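RimK-related lysine biosynthesis protein (PDB 5K2M) binds ADP and magnesium in an ATP-grasp fold and is probably an ATP-dependent ligase of the LysX type in amino-acid biosynthesis. Local coordinates at residues M1-E14 with Y41-H53. Numbering follows the deposited sequence.
Sequences MRIGITYTVLRREE and YDLDVVIIRNVSH
Val51 sets its CG2 methyl over the centre of one face of the Arg11 guanidinium, 3.9 Å from CZ, while Glu14 OE1 lies in plane at that group's edge. The guanidinium of Arg49, turned 43° from that of Arg11, also meets Glu14 at its edge, and here both NE and NH1 converge on one oxygen. The bond from Arg49 NE to Glu14 OE2 measures 2.9 Å and uses the anti lone pair; NH1 comes in on the syn side. Arg11 grips the same carboxylate side-on, NE to OE1 and NH2 to OE2, and its backbone N adds a further bond to OE1. A bend at chi2 (75°) folds the Glu14 carboxylate back toward these donors. Arg11 also pairs with Glu247, and Arg49 NH1 reaches the carbonyl of Met246.

Leading into this network, strands 2-7 and 45-49 run parallel as the central pair of a four-stranded sheet, consistent with the Rossmann-like N-terminal domain of ATP-grasp enzymes. Gly4 bonds through N to Val45 O and through O to Ile47 N, the latter 2.8 Å and nearly straight at 175°. Ile3 and Val45 lie side by side, pointing the same way; helix 259-272 packs on Val45 and Ile47. On the face bearing Thr6 and Val46, Thr6 CG2 packs 3.5 Å from Val46 CG1. Past the strands, Thr8 OG1 accepts Val51 N at 2.9 Å. At the other end, Arg2 NE meets Asp42 O at 2.6 Å, near the guanidinium plane, and Asp44 OD2 receives Arg2 N.

The Arg49 side chain lies about 9 Å from that of the magnesium ligand Asn243. Glu14 OE2 takes three N-H donors, which would probably favour its ionised form, and the salt bridges join the start of helix 12-24 to Arg49, at or near the end of strand 45-49.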
loop_
_atom_site.group_PDB
_atom_site.type_symbol
_atom_site.label_atom_id
_atom_site.label_comp_id
_atom_site.label_asym_id
_atom_site.label_seq_id
_atom_site.Cartn_x
_atom_site.Cartn_y
_atom_site.Cartn_z
ATOM N N MET A 1 1.885 -45.366 -15.004
ATOM C CA MET A 1 3.061 -44.612 -15.524
ATOM C C MET A 1 2.655 -43.669 -16.633
ATOM O O MET A 1 2.203 -44.119 -17.685
ATOM C CB MET A 1 4.095 -45.576 -16.101
ATOM C CG MET A 1 5.265 -45.837 -15.193
ATOM S SD MET A 1 6.542 -44.583 -15.343
ATOM C CE MET A 1 7.726 -45.341 -14.241
ATOM N N ARG A 2 2.828 -42.372 -16.409
ATOM C CA ARG A 2 2.729 -41.403 -17.492
ATOM C C ARG A 2 4.099 -40.765 -17.711
ATOM O O ARG A 2 4.648 -40.110 -16.826
ATOM C CB ARG A 2 1.640 -40.367 -17.207
ATOM C CG ARG A 2 0.248 -40.915 -17.492
ATOM C CD ARG A 2 -0.865 -40.098 -16.864
ATOM N NE ARG A 2 -0.858 -38.710 -17.317
ATOM C CZ ARG A 2 -1.399 -38.261 -18.446
ATOM N NH1 ARG A 2 -2.007 -39.079 -19.283
ATOM N NH2 ARG A 2 -1.323 -36.969 -18.736
ATOM N N ILE A 3 4.650 -40.999 -18.894
ATOM C CA ILE A 3 5.976 -40.531 -19.260
ATOM C C ILE A 3 5.814 -39.377 -20.252
ATOM O O ILE A 3 5.256 -39.551 -21.332
ATOM C CB ILE A 3 6.805 -41.663 -19.910
ATOM C CG1 ILE A 3 7.042 -42.799 -18.911
ATOM C CG2 ILE A 3 8.132 -41.122 -20.436
ATOM C CD1 ILE A 3 7.600 -44.073 -19.520
ATOM N N GLY A 4 6.281 -38.196 -19.878
ATOM C CA GLY A 4 6.314 -37.065 -20.803
ATOM C C GLY A 4 7.563 -37.068 -21.673
ATOM O O GLY A 4 8.637 -37.479 -21.225
ATOM N N ILE A 5 7.433 -36.594 -22.912
ATOM C CA ILE A 5 8.603 -36.318 -23.753
ATOM C C ILE A 5 8.507 -34.893 -24.287
ATOM O O ILE A 5 7.602 -34.588 -25.061
ATOM C CB ILE A 5 8.683 -37.279 -24.959
ATOM C CG1 ILE A 5 8.680 -38.730 -24.493
ATOM C CG2 ILE A 5 9.932 -37.012 -25.777
ATOM C CD1 ILE A 5 8.661 -39.741 -25.619
ATOM N N THR A 6 9.443 -34.022 -23.909
ATOM C CA THR A 6 9.427 -32.646 -24.424
ATOM C C THR A 6 10.339 -32.528 -25.630
ATOM O O THR A 6 11.438 -33.081 -25.640
ATOM C CB THR A 6 9.843 -31.608 -23.384
ATOM O OG1 THR A 6 11.177 -31.869 -22.969
ATOM C CG2 THR A 6 8.924 -31.644 -22.197
ATOM N N TYR A 7 9.878 -31.794 -26.637
ATOM C CA TYR A 7 10.528 -31.793 -27.950
ATOM C C TYR A 7 10.271 -30.521 -28.769
ATOM O O TYR A 7 9.275 -29.807 -28.575
ATOM C CB TYR A 7 10.092 -33.026 -28.746
ATOM C CG TYR A 7 8.657 -32.997 -29.256
ATOM C CD1 TYR A 7 7.592 -33.458 -28.478
ATOM C CD2 TYR A 7 8.375 -32.542 -30.532
ATOM C CE1 TYR A 7 6.292 -33.438 -28.963
ATOM C CE2 TYR A 7 7.084 -32.517 -31.020
ATOM C CZ TYR A 7 6.052 -32.963 -30.244
ATOM O OH TYR A 7 4.782 -32.906 -30.777
ATOM N N THR A 8 11.193 -30.259 -29.684
ATOM C CA THR A 8 11.080 -29.165 -30.634
ATOM C C THR A 8 10.594 -29.746 -31.949
ATOM O O THR A 8 9.551 -29.352 -32.469
ATOM C CB THR A 8 12.440 -28.484 -30.824
ATOM O OG1 THR A 8 12.987 -28.178 -29.539
ATOM C CG2 THR A 8 12.296 -27.207 -31.662
ATOM N N VAL A 9 11.360 -30.695 -32.475
ATOM C CA VAL A 9 10.934 -31.492 -33.612
ATOM C C VAL A 9 11.143 -32.942 -33.201
ATOM O O VAL A 9 11.925 -33.227 -32.290
ATOM C CB VAL A 9 11.711 -31.146 -34.915
ATOM C CG1 VAL A 9 11.438 -29.709 -35.353
ATOM C CG2 VAL A 9 13.203 -31.358 -34.759
ATOM N N LEU A 10 10.438 -33.852 -33.849
ATOM C CA LEU A 10 10.583 -35.265 -33.551
ATOM C C LEU A 10 11.554 -35.890 -34.543
ATOM O O LEU A 10 11.163 -36.295 -35.643
ATOM C CB LEU A 10 9.222 -35.973 -33.585
ATOM C CG LEU A 10 8.212 -35.506 -32.535
ATOM C CD1 LEU A 10 6.850 -36.131 -32.789
ATOM C CD2 LEU A 10 8.671 -35.817 -31.118
ATOM N N ARG A 11 12.825 -35.932 -34.153
ATOM C CA ARG A 11 13.864 -36.595 -34.947
ATOM C C ARG A 11 13.724 -38.105 -34.738
ATOM O O ARG A 11 12.879 -38.563 -33.965
ATOM C CB ARG A 11 15.276 -36.131 -34.522
ATOM C CG ARG A 11 15.531 -34.635 -34.642
ATOM C CD ARG A 11 16.732 -34.160 -33.822
ATOM N NE ARG A 11 16.506 -34.236 -32.380
ATOM C CZ ARG A 11 17.389 -33.866 -31.445
ATOM N NH1 ARG A 11 18.576 -33.372 -31.794
ATOM N NH2 ARG A 11 17.088 -33.987 -30.144
ATOM N N ARG A 12 14.542 -38.880 -35.432
ATOM C CA ARG A 12 14.519 -40.320 -35.269
ATOM C C ARG A 12 14.685 -40.721 -33.792
ATOM O O ARG A 12 13.984 -41.599 -33.306
ATOM C CB ARG A 12 15.601 -40.953 -36.147
ATOM C CG ARG A 12 15.928 -42.402 -35.827
ATOM C CD ARG A 12 14.729 -43.337 -35.973
ATOM N NE ARG A 12 14.887 -44.515 -35.120
ATOM C CZ ARG A 12 15.778 -45.488 -35.321
ATOM N NH1 ARG A 12 16.612 -45.454 -36.364
ATOM N NH2 ARG A 12 15.836 -46.508 -34.467
ATOM N N GLU A 13 15.606 -40.076 -33.087
ATOM C CA GLU A 13 15.801 -40.327 -31.660
ATOM C C GLU A 13 14.490 -40.226 -30.857
ATOM O O GLU A 13 14.181 -41.120 -30.056
ATOM C CB GLU A 13 16.847 -39.377 -31.068
ATOM C CG GLU A 13 18.295 -39.694 -31.437
ATOM C CD GLU A 13 18.780 -39.002 -32.712
ATOM O OE1 GLU A 13 20.015 -38.924 -32.901
ATOM O OE2 GLU A 13 17.944 -38.544 -33.529
ATOM N N GLU A 14 13.718 -39.155 -31.088
ATOM C CA GLU A 14 12.473 -38.917 -30.337
ATOM C C GLU A 14 11.393 -39.940 -30.662
ATOM O O GLU A 14 10.642 -40.366 -29.778
ATOM C CB GLU A 14 11.938 -37.492 -30.553
ATOM C CG GLU A 14 12.689 -36.424 -29.772
ATOM C CD GLU A 14 14.062 -36.097 -30.353
ATOM O OE1 GLU A 14 14.158 -35.896 -31.586
ATOM O OE2 GLU A 14 15.051 -36.042 -29.582
ATOM N N TYR A 41 0.230 -30.595 -14.528
ATOM C CA TYR A 41 0.696 -31.731 -15.304
ATOM C C TYR A 41 0.574 -32.999 -14.466
ATOM O O TYR A 41 0.853 -32.983 -13.275
ATOM C CB TYR A 41 2.142 -31.500 -15.747
ATOM C CG TYR A 41 2.301 -30.364 -16.747
ATOM C CD1 TYR A 41 2.188 -30.598 -18.118
ATOM C CD2 TYR A 41 2.563 -29.063 -16.325
ATOM C CE1 TYR A 41 2.328 -29.572 -19.033
ATOM C CE2 TYR A 41 2.713 -28.032 -17.238
ATOM C CZ TYR A 41 2.596 -28.296 -18.589
ATOM O OH TYR A 41 2.722 -27.285 -19.503
ATOM N N ASP A 42 0.131 -34.083 -15.092
ATOM C CA ASP A 42 0.003 -35.390 -14.434
ATOM C C ASP A 42 1.007 -36.320 -15.101
ATOM O O ASP A 42 0.703 -37.001 -16.079
ATOM C CB ASP A 42 -1.434 -35.903 -14.583
ATOM C CG ASP A 42 -1.682 -37.254 -13.887
ATOM O OD1 ASP A 42 -0.909 -37.659 -12.988
ATOM O OD2 ASP A 42 -2.691 -37.904 -14.247
ATOM N N LEU A 43 2.218 -36.326 -14.567
ATOM C CA LEU A 43 3.346 -36.981 -15.199
ATOM C C LEU A 43 4.251 -37.510 -14.116
ATOM O O LEU A 43 4.488 -36.831 -13.118
ATOM C CB LEU A 43 4.134 -35.957 -16.026
ATOM C CG LEU A 43 3.952 -35.721 -17.532
ATOM C CD1 LEU A 43 2.661 -36.198 -18.142
ATOM C CD2 LEU A 43 4.171 -34.240 -17.843
ATOM N N ASP A 44 4.769 -38.713 -14.322
ATOM C CA ASP A 44 5.659 -39.336 -13.355
ATOM C C ASP A 44 7.122 -39.037 -13.663
ATOM O O ASP A 44 7.966 -39.097 -12.779
ATOM C CB ASP A 44 5.398 -40.836 -13.304
ATOM C CG ASP A 44 3.985 -41.156 -12.833
ATOM O OD1 ASP A 44 3.663 -40.832 -11.671
ATOM O OD2 ASP A 44 3.195 -41.707 -13.620
ATOM N N VAL A 45 7.407 -38.717 -14.920
ATOM C CA VAL A 45 8.740 -38.324 -15.344
ATOM C C VAL A 45 8.628 -37.649 -16.703
ATOM O O VAL A 45 7.702 -37.939 -17.464
ATOM C CB VAL A 45 9.708 -39.537 -15.391
ATOM C CG1 VAL A 45 9.233 -40.607 -16.367
ATOM C CG2 VAL A 45 11.124 -39.102 -15.732
ATOM N N VAL A 46 9.548 -36.724 -16.986
ATOM C CA VAL A 46 9.656 -36.144 -18.319
ATOM C C VAL A 46 11.047 -36.388 -18.882
ATOM O O VAL A 46 12.045 -36.152 -18.211
ATOM C CB VAL A 46 9.385 -34.635 -18.320
ATOM C CG1 VAL A 46 9.598 -34.057 -19.711
ATOM C CG2 VAL A 46 7.974 -34.372 -17.847
ATOM N N ILE A 47 11.084 -36.866 -20.119
ATOM C CA ILE A 47 12.318 -37.046 -20.868
ATOM C C ILE A 47 12.516 -35.791 -21.703
ATOM O O ILE A 47 11.732 -35.498 -22.602
ATOM C CB ILE A 47 12.249 -38.304 -21.752
ATOM C CG1 ILE A 47 12.131 -39.545 -20.857
ATOM C CG2 ILE A 47 13.484 -38.424 -22.630
ATOM C CD1 ILE A 47 11.708 -40.804 -21.587
ATOM N N ILE A 48 13.563 -35.048 -21.380
ATOM C CA ILE A 48 13.804 -33.726 -21.957
ATOM C C ILE A 48 14.562 -33.863 -23.280
ATOM O O ILE A 48 15.721 -34.279 -23.281
ATOM C CB ILE A 48 14.616 -32.864 -20.975
ATOM C CG1 ILE A 48 13.852 -32.692 -19.657
ATOM C CG2 ILE A 48 14.948 -31.496 -21.581
ATOM C CD1 ILE A 48 12.628 -31.801 -19.733
ATOM N N ARG A 49 13.915 -33.515 -24.395
ATOM C CA ARG A 49 14.525 -33.687 -25.716
ATOM C C ARG A 49 14.484 -32.436 -26.617
ATOM O O ARG A 49 14.678 -32.555 -27.830
ATOM C CB ARG A 49 13.888 -34.872 -26.441
ATOM C CG ARG A 49 14.039 -36.202 -25.718
ATOM C CD ARG A 49 15.492 -36.655 -25.644
ATOM N NE ARG A 49 16.068 -36.781 -26.976
ATOM C CZ ARG A 49 17.298 -37.219 -27.233
ATOM N NH1 ARG A 49 17.713 -37.281 -28.493
ATOM N NH2 ARG A 49 18.108 -37.603 -26.249
ATOM N N ASN A 50 14.293 -31.251 -26.028
ATOM C CA ASN A 50 14.242 -30.002 -26.804
ATOM C C ASN A 50 15.572 -29.819 -27.577
ATOM O O ASN A 50 16.636 -30.034 -27.010
ATOM C CB ASN A 50 14.043 -28.769 -25.904
ATOM C CG ASN A 50 12.847 -28.867 -24.951
ATOM O OD1 ASN A 50 11.959 -28.014 -24.978
ATOM N ND2 ASN A 50 12.857 -29.844 -24.062
ATOM N N VAL A 51 15.532 -29.408 -28.846
ATOM C CA VAL A 51 16.783 -29.199 -29.606
ATOM C C VAL A 51 17.624 -28.034 -29.047
ATOM O O VAL A 51 18.855 -28.080 -29.054
ATOM C CB VAL A 51 16.517 -28.996 -31.114
ATOM C CG1 VAL A 51 17.813 -28.739 -31.865
ATOM C CG2 VAL A 51 15.860 -30.235 -31.692
ATOM N N SER A 52 16.959 -26.992 -28.561
ATOM C CA SER A 52 17.656 -25.880 -27.950
ATOM C C SER A 52 18.139 -26.289 -26.560
ATOM O O SER A 52 17.348 -26.735 -25.715
ATOM C CB SER A 52 16.742 -24.653 -27.855
ATOM O OG SER A 52 17.233 -23.728 -26.913
ATOM N N HIS A 53 19.437 -26.121 -26.331
ATOM C CA HIS A 53 20.034 -26.447 -25.053
ATOM C C HIS A 53 19.412 -25.651 -23.897
ATOM O O HIS A 53 19.163 -26.193 -22.818
ATOM C CB HIS A 53 21.543 -26.191 -25.085
ATOM C CG HIS A 53 22.168 -26.186 -23.726
ATOM N ND1 HIS A 53 22.263 -27.321 -22.956
ATOM C CD2 HIS A 53 22.684 -25.178 -22.982
ATOM C CE1 HIS A 53 22.833 -27.018 -21.803
ATOM N NE2 HIS A 53 23.097 -25.724 -21.795
HETATM O O HOH W 1 -0.265 -33.998 -18.460
HETATM O O HOH W 2 13.421 -32.026 -30.229
#